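Local structure of class II aldolase/adducin N-terminal domain-containing protein (Thermoplasma acidophilum, 3M4R) at residues D18-G23 and T41-T46; I78-A83 and L119-P124; L84-I89 and V98-K103; S114-L119 and V128-A133; Q148-K151 and N155-V158. The protein is of unknown function but carries a zinc-binding class II aldolase/adducin-type domain in a larger protein that is probably an oxidoreductase of the short-chain dehydrogenase family. All coordinates share one frame; numbering follows the deposited sequence.

From the N terminus, contact 1 closes first: a loop of 17 residues brings strand 40-48 back against helix 16-28. Contact 2 then spans 35 residues, tying the start of helix 80-85 to helix 117-121, and contact 3 falls wholly within that span, where helix 94-103 returns to the chain following helix 80-85. Contact 4 starts before contact 2 has closed and ends beyond it on strand 127-131; the two therefore cross, and they share L119. Contact 5 comes last, a tight helix-to-strand return that touches none of the others. Contacts 1, 2, 4 and 5 all reach the one mixed sheet, and contact 4 supplies three of the four protein ligands of the zinc.

Contact 1: D18-G23 and T41-T46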
# COMPACT_ATOMS: atom_id res chain seq x y z
N ASP A 18 -7.25 -9.07 11.08
CA ASP A 18 -8.28 -8.18 11.64
C ASP A 18 -7.81 -6.73 11.64
O ASP A 18 -8.59 -5.83 11.33
CB ASP A 18 -8.70 -8.58 13.07
CG ASP A 18 -9.36 -9.96 13.15
OD1 ASP A 18 -9.96 -10.39 12.16
OD2 ASP A 18 -9.29 -10.61 14.22
N GLU A 19 -6.55 -6.51 11.98
CA GLU A 19 -6.01 -5.13 11.99
C GLU A 19 -5.97 -4.48 10.60
O GLU A 19 -6.41 -3.36 10.44
CB GLU A 19 -4.60 -5.11 12.61
CG GLU A 19 -4.00 -3.69 12.72
CD GLU A 19 -2.82 -3.64 13.70
OE1 GLU A 19 -2.53 -4.67 14.30
OE2 GLU A 19 -2.16 -2.61 13.83
N VAL A 20 -5.46 -5.19 9.60
CA VAL A 20 -5.41 -4.67 8.23
C VAL A 20 -6.81 -4.46 7.66
O VAL A 20 -7.00 -3.51 6.91
CB VAL A 20 -4.55 -5.56 7.25
CG1 VAL A 20 -5.30 -6.82 6.73
CG2 VAL A 20 -4.03 -4.69 6.06
N VAL A 21 -7.77 -5.33 8.02
CA VAL A 21 -9.18 -5.19 7.55
C VAL A 21 -9.73 -3.87 8.11
O VAL A 21 -10.34 -3.06 7.40
CB VAL A 21 -10.08 -6.40 7.98
CG1 VAL A 21 -11.59 -6.05 7.94
CG2 VAL A 21 -9.80 -7.68 7.08
N TYR A 22 -9.48 -3.65 9.39
CA TYR A 22 -9.93 -2.44 10.04
C TYR A 22 -9.42 -1.18 9.36
O TYR A 22 -10.19 -0.30 9.04
CB TYR A 22 -9.53 -2.46 11.51
CG TYR A 22 -10.04 -1.25 12.23
CD1 TYR A 22 -11.39 -1.11 12.49
CD2 TYR A 22 -9.17 -0.23 12.62
CE1 TYR A 22 -11.87 0.01 13.15
CE2 TYR A 22 -9.63 0.87 13.26
CZ TYR A 22 -10.98 1.00 13.52
OH TYR A 22 -11.42 2.13 14.18
N GLY A 23 -8.12 -1.14 9.10
CA GLY A 23 -7.52 -0.01 8.42
C GLY A 23 -8.09 0.20 7.03
O GLY A 23 -8.32 1.32 6.62
N THR A 41 -4.06 -2.28 0.50
CA THR A 41 -3.40 -2.38 1.74
C THR A 41 -2.79 -3.77 1.90
O THR A 41 -3.17 -4.73 1.18
CB THR A 41 -4.42 -2.20 2.85
OG1 THR A 41 -5.50 -3.14 2.64
CG2 THR A 41 -4.96 -0.73 2.83
N SER A 42 -1.94 -3.90 2.91
CA SER A 42 -1.26 -5.15 3.17
C SER A 42 -0.71 -5.21 4.58
O SER A 42 -0.52 -4.20 5.22
CB SER A 42 -0.15 -5.38 2.17
OG SER A 42 0.94 -4.50 2.39
N VAL A 43 -0.54 -6.43 5.06
CA VAL A 43 0.13 -6.67 6.31
C VAL A 43 1.08 -7.87 6.12
O VAL A 43 0.70 -8.86 5.51
CB VAL A 43 -0.86 -6.94 7.45
CG1 VAL A 43 -1.77 -8.09 7.12
CG2 VAL A 43 -0.11 -7.09 8.79
N LYS A 44 2.31 -7.73 6.62
CA LYS A 44 3.28 -8.83 6.64
C LYS A 44 3.12 -9.64 7.94
O LYS A 44 3.09 -9.10 9.05
CB LYS A 44 4.70 -8.30 6.50
CG LYS A 44 4.93 -7.64 5.14
CD LYS A 44 6.29 -6.97 5.09
CE LYS A 44 6.47 -6.16 3.77
NZ LYS A 44 5.60 -4.93 3.69
N THR A 45 2.96 -10.96 7.78
CA THR A 45 2.49 -11.78 8.87
C THR A 45 3.17 -13.12 8.88
O THR A 45 3.80 -13.49 7.90
CB THR A 45 0.96 -11.88 8.78
OG1 THR A 45 0.44 -12.33 10.04
CG2 THR A 45 0.52 -12.78 7.64
N THR A 46 3.06 -13.85 9.98
CA THR A 46 3.61 -15.22 10.09
C THR A 46 2.52 -16.23 10.03
O THR A 46 1.54 -16.13 10.78
CB THR A 46 4.35 -15.34 11.42
OG1 THR A 46 5.28 -14.28 11.48
CG2 THR A 46 5.11 -16.66 11.59
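V20 and V43 lay their isopropyl groups obliquely across one another, the two branched chains meeting at their roots as much as at their methyls. The CB of V20 is 3.8 Å from CG1 of V43, and that same CG1 also touches CG1 of V20. The other branch, CG2 of V20, stands opposite its backbone N (chi1 of CG1 80°), which carries it along the strand to the S42 peptide, 3.6 Å from S42 O. It finally reaches T41, whose OG1 lies 4.0 Å away and hydrogen-bonds S24 one turn further along the helix. Segment 18-23 of helix 16-28 runs nearly antiparallel to 41-46 of strand 40-48 (166°, axes 8.2 Å apart), and the helix covers one face of the mixed sheet in this AraD-like fold. T41 and V43 point at the helix, whereas S42 faces the other way, where its OG bonds ND1 of H120. Beta-branched T41 and V43 are at home in a strand; V20 suits the helix face because its bulk stays close to the backbone, letting helix and strand approach closely. F75 of strand 75-79 packs on both V20 and T41, and F127 of the neighbouring strand 127-131 lies against V43.

Contact 2: I78-A83 and L119-P124; sequences IRMDDA and LHAFLP
A83, whose methyl meets that of A121, is fixed in its helix by a backbone bond from A83 N to R79 O of 3.0 Å, the first turn that begins at the N-cap R79. Its CB lies 3.6 Å from CB of A121, methyl against methyl. Alanine suits both positions, because the CA atoms of A83 and A121 are only 6.3 Å apart and larger side chains would have to share that space. M80, present as selenomethionine, reaches the same spot from one turn earlier. Its chain bends twice, at chi2 (-68°) and chi3 (-65°), and curls back over A121: SE lies 4.1 Å from CB of A121, and the terminal CE is 3.5 Å from A121 O. A flexible, unbranched chain ending in a selenoether (a thioether in methionine) can take up such a hook, which a beta-branched chain could less easily follow. F122 adds a second type of approach. Although its CB leaves in the other direction, the ring swings back until CE1 is 3.5 Å from A83 O, with the oxygen near the ring plane at its edge, where the positively polarised C-H rim favours a carbonyl. K44 of strand 40-48 ties down the helix end by hydrogen-bonding H120 O and L123 O through NZ, and its CE packs on CE of M80. The junction of helices 80-85 and 117-121 thus sits between strand 54-61, where M80 rests on S56 and L58, and helix 166-175, where F122 leans on A169 and M173.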
# COMPACT_ATOMS: atom_id res chain seq x y z
N ILE A 78 0.70 -14.02 -0.11
CA ILE A 78 1.84 -14.11 -1.03
C ILE A 78 3.08 -14.42 -0.24
O ILE A 78 3.36 -13.79 0.80
CB ILE A 78 2.02 -12.77 -1.84
CG1 ILE A 78 0.74 -12.44 -2.63
CG2 ILE A 78 3.25 -12.79 -2.80
CD1 ILE A 78 0.33 -13.43 -3.77
N ARG A 79 3.83 -15.40 -0.68
CA ARG A 79 5.07 -15.75 0.03
C ARG A 79 6.05 -14.60 -0.10
O ARG A 79 6.35 -14.18 -1.19
CB ARG A 79 5.71 -17.01 -0.54
CG ARG A 79 4.82 -18.24 -0.50
CD ARG A 79 5.44 -19.49 -1.14
NE ARG A 79 4.53 -20.57 -0.81
CZ ARG A 79 4.63 -21.37 0.24
NH1 ARG A 79 5.68 -21.34 1.05
NH2 ARG A 79 3.67 -22.26 0.43
N MSE A 80 6.56 -14.09 1.03
CA MSE A 80 7.50 -12.98 1.00
C MSE A 80 8.83 -13.42 0.42
O MSE A 80 9.45 -12.64 -0.30
CB MSE A 80 7.73 -12.35 2.39
CG MSE A 80 6.63 -11.30 2.71
SE MSE A 80 6.70 -9.68 1.61
CE MSE A 80 8.42 -9.10 2.31
N ASP A 81 9.26 -14.64 0.70
CA ASP A 81 10.48 -15.16 0.09
C ASP A 81 10.42 -15.01 -1.43
O ASP A 81 11.34 -14.52 -2.05
CB ASP A 81 10.67 -16.64 0.39
CG ASP A 81 11.35 -16.90 1.71
OD1 ASP A 81 11.83 -15.94 2.35
OD2 ASP A 81 11.44 -18.11 2.10
N ASP A 82 9.28 -15.41 -2.01
CA ASP A 82 9.05 -15.32 -3.46
C ASP A 82 9.01 -13.84 -3.93
O ASP A 82 9.65 -13.45 -4.90
CB ASP A 82 7.74 -15.97 -3.82
CG ASP A 82 7.78 -17.50 -3.78
OD1 ASP A 82 8.78 -18.07 -3.28
OD2 ASP A 82 6.81 -18.11 -4.30
N ALA A 83 8.22 -13.02 -3.26
CA ALA A 83 8.11 -11.63 -3.64
C ALA A 83 9.44 -10.90 -3.53
O ALA A 83 9.82 -10.18 -4.42
CB ALA A 83 6.96 -10.92 -2.81
N LEU A 119 4.45 -3.03 -4.66
CA LEU A 119 4.65 -1.79 -3.84
C LEU A 119 4.72 -2.14 -2.36
O LEU A 119 5.48 -1.54 -1.55
CB LEU A 119 3.52 -0.77 -4.03
CG LEU A 119 3.24 -0.22 -5.43
CD1 LEU A 119 2.04 0.77 -5.44
CD2 LEU A 119 4.50 0.44 -6.02
N HIS A 120 3.91 -3.13 -2.01
CA HIS A 120 3.77 -3.58 -0.63
C HIS A 120 4.94 -4.46 -0.18
O HIS A 120 5.52 -4.31 0.95
CB HIS A 120 2.45 -4.32 -0.53
CG HIS A 120 1.26 -3.42 -0.74
ND1 HIS A 120 0.59 -2.85 0.33
CD2 HIS A 120 0.65 -2.98 -1.86
CE1 HIS A 120 -0.39 -2.08 -0.15
NE2 HIS A 120 -0.38 -2.15 -1.47
N ALA A 121 5.27 -5.40 -1.04
CA ALA A 121 6.31 -6.41 -0.70
C ALA A 121 7.65 -5.74 -0.51
O ALA A 121 8.41 -6.14 0.36
CB ALA A 121 6.42 -7.53 -1.82
N PHE A 122 7.92 -4.72 -1.32
CA PHE A 122 9.22 -4.08 -1.38
C PHE A 122 9.42 -2.94 -0.36
O PHE A 122 10.48 -2.37 -0.33
CB PHE A 122 9.48 -3.50 -2.75
CG PHE A 122 9.71 -4.51 -3.85
CD1 PHE A 122 9.98 -5.84 -3.58
CD2 PHE A 122 9.69 -4.10 -5.16
CE1 PHE A 122 10.21 -6.72 -4.62
CE2 PHE A 122 9.92 -4.96 -6.20
CZ PHE A 122 10.18 -6.27 -5.94
N LEU A 123 8.44 -2.66 0.48
CA LEU A 123 8.62 -1.69 1.57
C LEU A 123 8.69 -2.46 2.89
O LEU A 123 7.79 -3.26 3.22
CB LEU A 123 7.45 -0.72 1.59
CG LEU A 123 7.47 0.33 0.48
CD1 LEU A 123 6.13 1.12 0.45
CD2 LEU A 123 8.65 1.24 0.69
N PRO A 124 9.79 -2.25 3.66
CA PRO A 124 10.05 -3.12 4.78
C PRO A 124 9.42 -2.61 6.06
O PRO A 124 10.15 -2.35 7.07
CB PRO A 124 11.59 -3.05 4.90
CG PRO A 124 11.90 -1.67 4.51
CD PRO A 124 10.96 -1.40 3.35

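Contact 3: L84-I89 and V98-K103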
# COMPACT_ATOMS: atom_id res chain seq x y z
N LEU A 84 10.20 -11.12 -2.47
CA LEU A 84 11.43 -10.37 -2.30
C LEU A 84 12.47 -10.83 -3.32
O LEU A 84 13.40 -10.08 -3.66
CB LEU A 84 12.00 -10.55 -0.88
CG LEU A 84 11.37 -9.73 0.26
CD1 LEU A 84 11.98 -10.12 1.63
CD2 LEU A 84 11.49 -8.22 -0.00
N ALA A 85 12.34 -12.06 -3.81
CA ALA A 85 13.30 -12.56 -4.79
C ALA A 85 13.13 -11.84 -6.10
O ALA A 85 14.03 -11.81 -6.89
CB ALA A 85 13.16 -14.09 -5.00
N ALA A 86 11.95 -11.26 -6.33
CA ALA A 86 11.65 -10.51 -7.57
C ALA A 86 12.46 -9.23 -7.69
O ALA A 86 12.61 -8.69 -8.79
CB ALA A 86 10.11 -10.15 -7.63
N ALA A 87 12.96 -8.73 -6.56
CA ALA A 87 13.74 -7.47 -6.54
C ALA A 87 14.97 -7.56 -7.40
O ALA A 87 15.44 -6.55 -7.89
CB ALA A 87 14.11 -7.09 -5.10
N LYS A 88 15.48 -8.78 -7.59
CA LYS A 88 16.61 -9.09 -8.49
C LYS A 88 16.25 -8.90 -9.94
O LYS A 88 17.12 -8.76 -10.76
CB LYS A 88 17.04 -10.58 -8.37
CG LYS A 88 18.04 -10.91 -7.25
CD LYS A 88 17.53 -10.50 -5.84
CE LYS A 88 18.69 -10.03 -4.91
NZ LYS A 88 18.26 -8.83 -4.11
N ILE A 89 14.97 -8.96 -10.28
CA ILE A 89 14.58 -8.96 -11.67
C ILE A 89 14.59 -7.51 -12.14
O ILE A 89 14.22 -6.59 -11.39
CB ILE A 89 13.23 -9.64 -11.88
CG1 ILE A 89 13.36 -11.14 -11.60
CG2 ILE A 89 12.70 -9.40 -13.28
CD1 ILE A 89 12.04 -11.91 -11.55
N VAL A 98 1.74 -10.64 -13.17
CA VAL A 98 0.57 -11.37 -12.69
C VAL A 98 0.88 -12.85 -12.55
O VAL A 98 0.50 -13.47 -11.56
CB VAL A 98 -0.67 -11.15 -13.60
CG1 VAL A 98 -1.76 -12.19 -13.38
CG2 VAL A 98 -1.21 -9.73 -13.39
N ASP A 99 1.55 -13.42 -13.55
CA ASP A 99 1.95 -14.81 -13.49
C ASP A 99 2.86 -15.07 -12.30
O ASP A 99 2.73 -16.08 -11.62
CB ASP A 99 2.70 -15.23 -14.74
CG ASP A 99 2.85 -16.72 -14.83
OD1 ASP A 99 1.83 -17.43 -14.68
OD2 ASP A 99 3.99 -17.18 -15.00
N TYR A 100 3.82 -14.18 -12.07
CA TYR A 100 4.76 -14.34 -10.92
C TYR A 100 4.02 -14.41 -9.61
O TYR A 100 4.26 -15.29 -8.76
CB TYR A 100 5.78 -13.22 -10.89
CG TYR A 100 6.95 -13.42 -9.94
CD1 TYR A 100 6.81 -13.23 -8.58
CD2 TYR A 100 8.21 -13.78 -10.42
CE1 TYR A 100 7.90 -13.37 -7.72
CE2 TYR A 100 9.29 -13.96 -9.56
CZ TYR A 100 9.13 -13.76 -8.24
OH TYR A 100 10.22 -13.95 -7.43
N LEU A 101 3.11 -13.48 -9.44
CA LEU A 101 2.34 -13.42 -8.23
C LEU A 101 1.48 -14.66 -8.02
O LEU A 101 1.40 -15.13 -6.89
CB LEU A 101 1.51 -12.13 -8.16
CG LEU A 101 2.26 -10.81 -8.03
CD1 LEU A 101 1.30 -9.66 -8.21
CD2 LEU A 101 3.02 -10.71 -6.66
N LYS A 102 0.87 -15.19 -9.08
CA LYS A 102 0.08 -16.38 -9.02
C LYS A 102 0.95 -17.51 -8.53
O LYS A 102 0.51 -18.31 -7.69
CB LYS A 102 -0.54 -16.72 -10.42
CG LYS A 102 -1.47 -17.94 -10.44
CD LYS A 102 -2.12 -18.23 -11.89
CE LYS A 102 -3.25 -19.36 -11.84
NZ LYS A 102 -3.51 -20.28 -13.03
N LYS A 103 2.19 -17.59 -9.01
CA LYS A 103 3.08 -18.72 -8.64
C LYS A 103 3.60 -18.54 -7.19
O LYS A 103 4.24 -19.45 -6.62
CB LYS A 103 4.25 -18.79 -9.60
CG LYS A 103 3.86 -19.32 -11.00
CD LYS A 103 5.01 -19.21 -12.06
CE LYS A 103 4.54 -19.70 -13.42
NZ LYS A 103 5.66 -19.62 -14.37
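Y100 is the residue of 98-103 that reaches across, and its side chain meets three residues of 84-89. The methyl of A86 approaches the ring obliquely, CB lying 3.8 Å from CZ, and on the CE2 side the terminal CD1 of I89 comes within 4.0 Å of CE2. Beyond the ring, the hydroxyl OH passes 3.8 Å from CB of A85. It is also 3.4 Å from the backbone N of A86, but the angle is too poor for a hydrogen bond; its partner is D82 O, to which it donates. Tyrosine fits this place because its ring gives apolar carbon for the methyls of A86 and I89 to rest on, and its polar end serves a helical carbonyl. The ring gets there because CG of Y100 lies opposite the backbone N (chi1 -169°), which extends the side chain outward from its helix. On the other side, the chain from L84 to I89 is wound tightly by bonds from A87 N to L84 O (3.2 Å) and from I89 N to A86 O (2.8 Å), a winding in which the CB atoms of A86 and I89 both point toward 98-103. A phenylalanine at Y100 would probably leave D82 O without its hydroxyl mate and the ring less firmly fixed. K170 of helix 166-175 bonds A87 O, tethering the same turn from outside. This is packing away from the zinc site: helix 94-103 and the chain after helix 80-85 lean together against helix 117-121, where F118 touches both A86 and L101.

Contact 4: S114-L119 and V128-A133. With ZN (zinc ion), chain B.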
# COMPACT_ATOMS: atom_id res chain seq x y z
N SER A 114 -3.83 -8.00 -5.65
CA SER A 114 -3.65 -6.67 -6.26
C SER A 114 -2.50 -6.67 -7.26
O SER A 114 -1.42 -7.18 -6.96
CB SER A 114 -3.31 -5.64 -5.17
OG SER A 114 -3.07 -4.34 -5.74
N VAL A 115 -2.74 -6.10 -8.44
CA VAL A 115 -1.65 -5.81 -9.42
C VAL A 115 -0.54 -4.88 -8.86
O VAL A 115 0.57 -4.82 -9.41
CB VAL A 115 -2.20 -5.30 -10.81
CG1 VAL A 115 -3.14 -6.33 -11.43
CG2 VAL A 115 -2.93 -3.92 -10.70
N GLU A 116 -0.80 -4.23 -7.71
CA GLU A 116 0.21 -3.38 -7.06
C GLU A 116 0.91 -4.04 -5.91
O GLU A 116 1.54 -3.35 -5.09
CB GLU A 116 -0.46 -2.07 -6.56
CG GLU A 116 -1.22 -1.44 -7.71
CD GLU A 116 -1.44 0.04 -7.60
OE1 GLU A 116 -2.56 0.41 -7.12
OE2 GLU A 116 -0.53 0.83 -8.03
N THR A 117 0.88 -5.38 -5.86
CA THR A 117 1.42 -6.11 -4.74
C THR A 117 2.87 -5.81 -4.47
O THR A 117 3.30 -5.80 -3.30
CB THR A 117 1.21 -7.66 -4.90
OG1 THR A 117 -0.20 -7.94 -4.80
CG2 THR A 117 1.96 -8.41 -3.83
N PHE A 118 3.65 -5.59 -5.51
CA PHE A 118 5.08 -5.33 -5.30
C PHE A 118 5.37 -4.00 -4.60
O PHE A 118 6.39 -3.90 -3.93
CB PHE A 118 5.87 -5.44 -6.57
CG PHE A 118 6.04 -6.87 -7.04
CD1 PHE A 118 6.84 -7.73 -6.33
CD2 PHE A 118 5.34 -7.35 -8.11
CE1 PHE A 118 6.98 -9.06 -6.74
CE2 PHE A 118 5.50 -8.68 -8.54
CZ PHE A 118 6.32 -9.53 -7.84
N LEU A 119 4.45 -3.03 -4.66
CA LEU A 119 4.65 -1.79 -3.84
C LEU A 119 4.72 -2.14 -2.36
O LEU A 119 5.48 -1.54 -1.55
CB LEU A 119 3.52 -0.77 -4.03
CG LEU A 119 3.24 -0.22 -5.43
CD1 LEU A 119 2.04 0.77 -5.44
CD2 LEU A 119 4.50 0.44 -6.02
N VAL A 128 1.39 -1.53 5.10
CA VAL A 128 1.55 -0.59 4.01
C VAL A 128 0.14 -0.26 3.50
O VAL A 128 -0.72 -1.15 3.34
CB VAL A 128 2.37 -1.19 2.86
CG1 VAL A 128 2.46 -0.22 1.69
CG2 VAL A 128 3.78 -1.62 3.33
N MSE A 129 -0.07 1.02 3.20
CA MSE A 129 -1.34 1.49 2.66
C MSE A 129 -1.08 2.35 1.44
O MSE A 129 -0.22 3.23 1.44
CB MSE A 129 -2.05 2.31 3.73
CG MSE A 129 -2.46 1.44 4.89
SE MSE A 129 -3.40 2.54 6.21
CE MSE A 129 -3.61 1.08 7.47
N HIS A 130 -1.87 2.10 0.41
CA HIS A 130 -1.76 2.77 -0.87
C HIS A 130 -3.14 3.30 -1.26
O HIS A 130 -4.08 2.51 -1.34
CB HIS A 130 -1.32 1.77 -1.94
CG HIS A 130 -1.17 2.38 -3.29
ND1 HIS A 130 -0.72 3.67 -3.47
CD2 HIS A 130 -1.45 1.89 -4.52
CE1 HIS A 130 -0.70 3.93 -4.77
NE2 HIS A 130 -1.17 2.88 -5.42
N SER A 131 -3.25 4.60 -1.54
CA SER A 131 -4.46 5.18 -2.10
C SER A 131 -4.18 6.02 -3.35
O SER A 131 -3.06 6.41 -3.64
CB SER A 131 -5.15 6.06 -1.06
OG SER A 131 -4.51 7.33 -0.97
N HIS A 132 -5.25 6.34 -4.07
CA HIS A 132 -5.18 7.26 -5.17
C HIS A 132 -5.92 8.54 -4.74
O HIS A 132 -6.78 9.05 -5.44
CB HIS A 132 -5.80 6.63 -6.43
CG HIS A 132 -5.10 5.39 -6.89
ND1 HIS A 132 -5.68 4.52 -7.79
CD2 HIS A 132 -3.89 4.85 -6.57
CE1 HIS A 132 -4.86 3.50 -8.01
NE2 HIS A 132 -3.77 3.68 -7.29
N ALA A 133 -5.56 9.04 -3.56
CA ALA A 133 -6.28 10.15 -2.91
C ALA A 133 -6.40 11.33 -3.87
O ALA A 133 -5.40 11.78 -4.42
CB ALA A 133 -5.54 10.58 -1.66
ZN ZN B . -1.95 2.57 -7.46
O HOH W 1 -2.53 2.26 -9.37
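E116 reaches toward H130 and H132, and its side chain can be followed from the backbone to the zinc ion. CB already points at strand 127-131, and CG, opposite the carbonyl carbon (chi1 -51°), continues in a chain extended beyond it toward the metal. CD, between the two oxygens, faces the zinc and lies 3.6 Å from NE2 of H130. At the tip both carboxylate oxygens bind: OE1 and OE2 of E116 each lie 2.3 Å from the zinc, a bidentate grip. OE1 also sits at the edge of the H130 ring, in its plane, 3.2 Å from CD2, and accepts a hydrogen bond from N40; the carboxylate is turned 72° from that ring. H130 gives its NE2 to the metal at 2.2 Å, while its ND1 bonds L190 O and so helps fix the ring's rotation. H132 adds NE2 at 2.1 Å, and a water occupies a further position 2.0 Å from the zinc. One face of the H130 ring is covered by CD1 of L119, a CH-pi contact 3.9 Å from the centroid, so a leucine on helix 117-121 backs the ligand. H188 completes the site. Three histidines and a glutamate around zinc are the ligand set of class II aldolases such as fuculose-1-phosphate aldolase, where the metal polarises a substrate carbonyl; the site here is consistent with such Lewis-acid chemistry.

Contact 5: Q148-K151 and N155-V158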
# COMPACT_ATOMS: atom_id res chain seq x y z
N GLN A 148 9.10 21.36 -3.20
CA GLN A 148 8.14 22.19 -2.49
C GLN A 148 6.90 21.35 -2.11
O GLN A 148 6.31 21.54 -1.05
CB GLN A 148 7.79 23.44 -3.30
CG GLN A 148 8.96 24.39 -3.52
CD GLN A 148 8.54 25.59 -4.30
OE1 GLN A 148 7.47 25.60 -4.90
NE2 GLN A 148 9.35 26.63 -4.28
N ILE A 149 6.53 20.41 -2.95
CA ILE A 149 5.50 19.45 -2.53
C ILE A 149 5.85 18.71 -1.21
O ILE A 149 5.01 18.62 -0.31
CB ILE A 149 5.14 18.47 -3.65
CG1 ILE A 149 4.49 19.23 -4.83
CG2 ILE A 149 4.14 17.44 -3.12
CD1 ILE A 149 4.17 18.34 -6.03
N ALA A 150 7.09 18.25 -1.09
CA ALA A 150 7.58 17.61 0.13
C ALA A 150 7.53 18.56 1.35
O ALA A 150 7.12 18.15 2.44
CB ALA A 150 9.00 17.08 -0.08
N LYS A 151 7.87 19.84 1.16
CA LYS A 151 7.83 20.77 2.28
C LYS A 151 6.37 20.98 2.73
O LYS A 151 6.12 21.21 3.91
CB LYS A 151 8.56 22.12 1.99
CG LYS A 151 10.05 21.97 1.53
CD LYS A 151 11.04 23.18 1.79
CE LYS A 151 10.40 24.46 2.17
NZ LYS A 151 11.31 25.73 2.29
N ASN A 155 7.37 14.78 6.14
CA ASN A 155 8.57 13.97 5.98
C ASN A 155 8.29 12.89 4.96
O ASN A 155 8.02 11.72 5.31
CB ASN A 155 9.05 13.34 7.29
CG ASN A 155 10.44 12.76 7.15
OD1 ASN A 155 11.14 13.03 6.16
ND2 ASN A 155 10.86 11.98 8.15
N VAL A 156 8.34 13.29 3.70
CA VAL A 156 7.99 12.39 2.61
C VAL A 156 9.05 12.42 1.54
O VAL A 156 9.85 13.31 1.51
CB VAL A 156 6.66 12.77 1.97
CG1 VAL A 156 5.55 12.63 2.98
CG2 VAL A 156 6.72 14.21 1.38
N VAL A 157 9.05 11.41 0.69
CA VAL A 157 9.85 11.39 -0.50
C VAL A 157 8.83 11.46 -1.59
O VAL A 157 7.77 10.84 -1.51
CB VAL A 157 10.70 10.09 -0.59
CG1 VAL A 157 11.18 9.80 -2.04
CG2 VAL A 157 11.91 10.22 0.35
N VAL A 158 9.14 12.24 -2.62
CA VAL A 158 8.23 12.43 -3.75
C VAL A 158 8.87 11.78 -4.97
O VAL A 158 10.06 11.93 -5.19
CB VAL A 158 7.96 13.92 -3.99
CG1 VAL A 158 7.11 14.11 -5.25
CG2 VAL A 158 7.29 14.52 -2.77
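With CG1 of V156 anti to the carbonyl carbon (chi1 -63°), CG2 falls between the backbone N and the carbonyl carbon and turns onto A150; with CG1 of V158 anti to its N (chi1 175°), CG2 lies beside that N, facing the same alanine. The two methyls therefore converge on one small residue. CG2 of V156 lies 3.7 Å from CA of A150 and 3.9 Å from its CB, so it touches the backbone as well as the methyl. CG2 of V158 reaches the CB of A150 at 4.1 Å and, more loosely, CG2 of I149 at 4.3 Å. Helix 146-153 and strand 156-159 are joined here by a short turn, a helix-to-strand unit in which the strand, one outermost in the mixed sheet, runs parallel to strand 182-185. Backbone bonds from V157 to G182 and V184 hold it there, leaving V156 and V158 turned to the helix and V157 turned from it. Alanine suits the centre because A150 CA and V156 CA are 5.8 Å apart, too near for a bulky side chain to fit easily; beta-branched valines suit the strand. R186 lies against both I149 and V158, and L144 packs on I149.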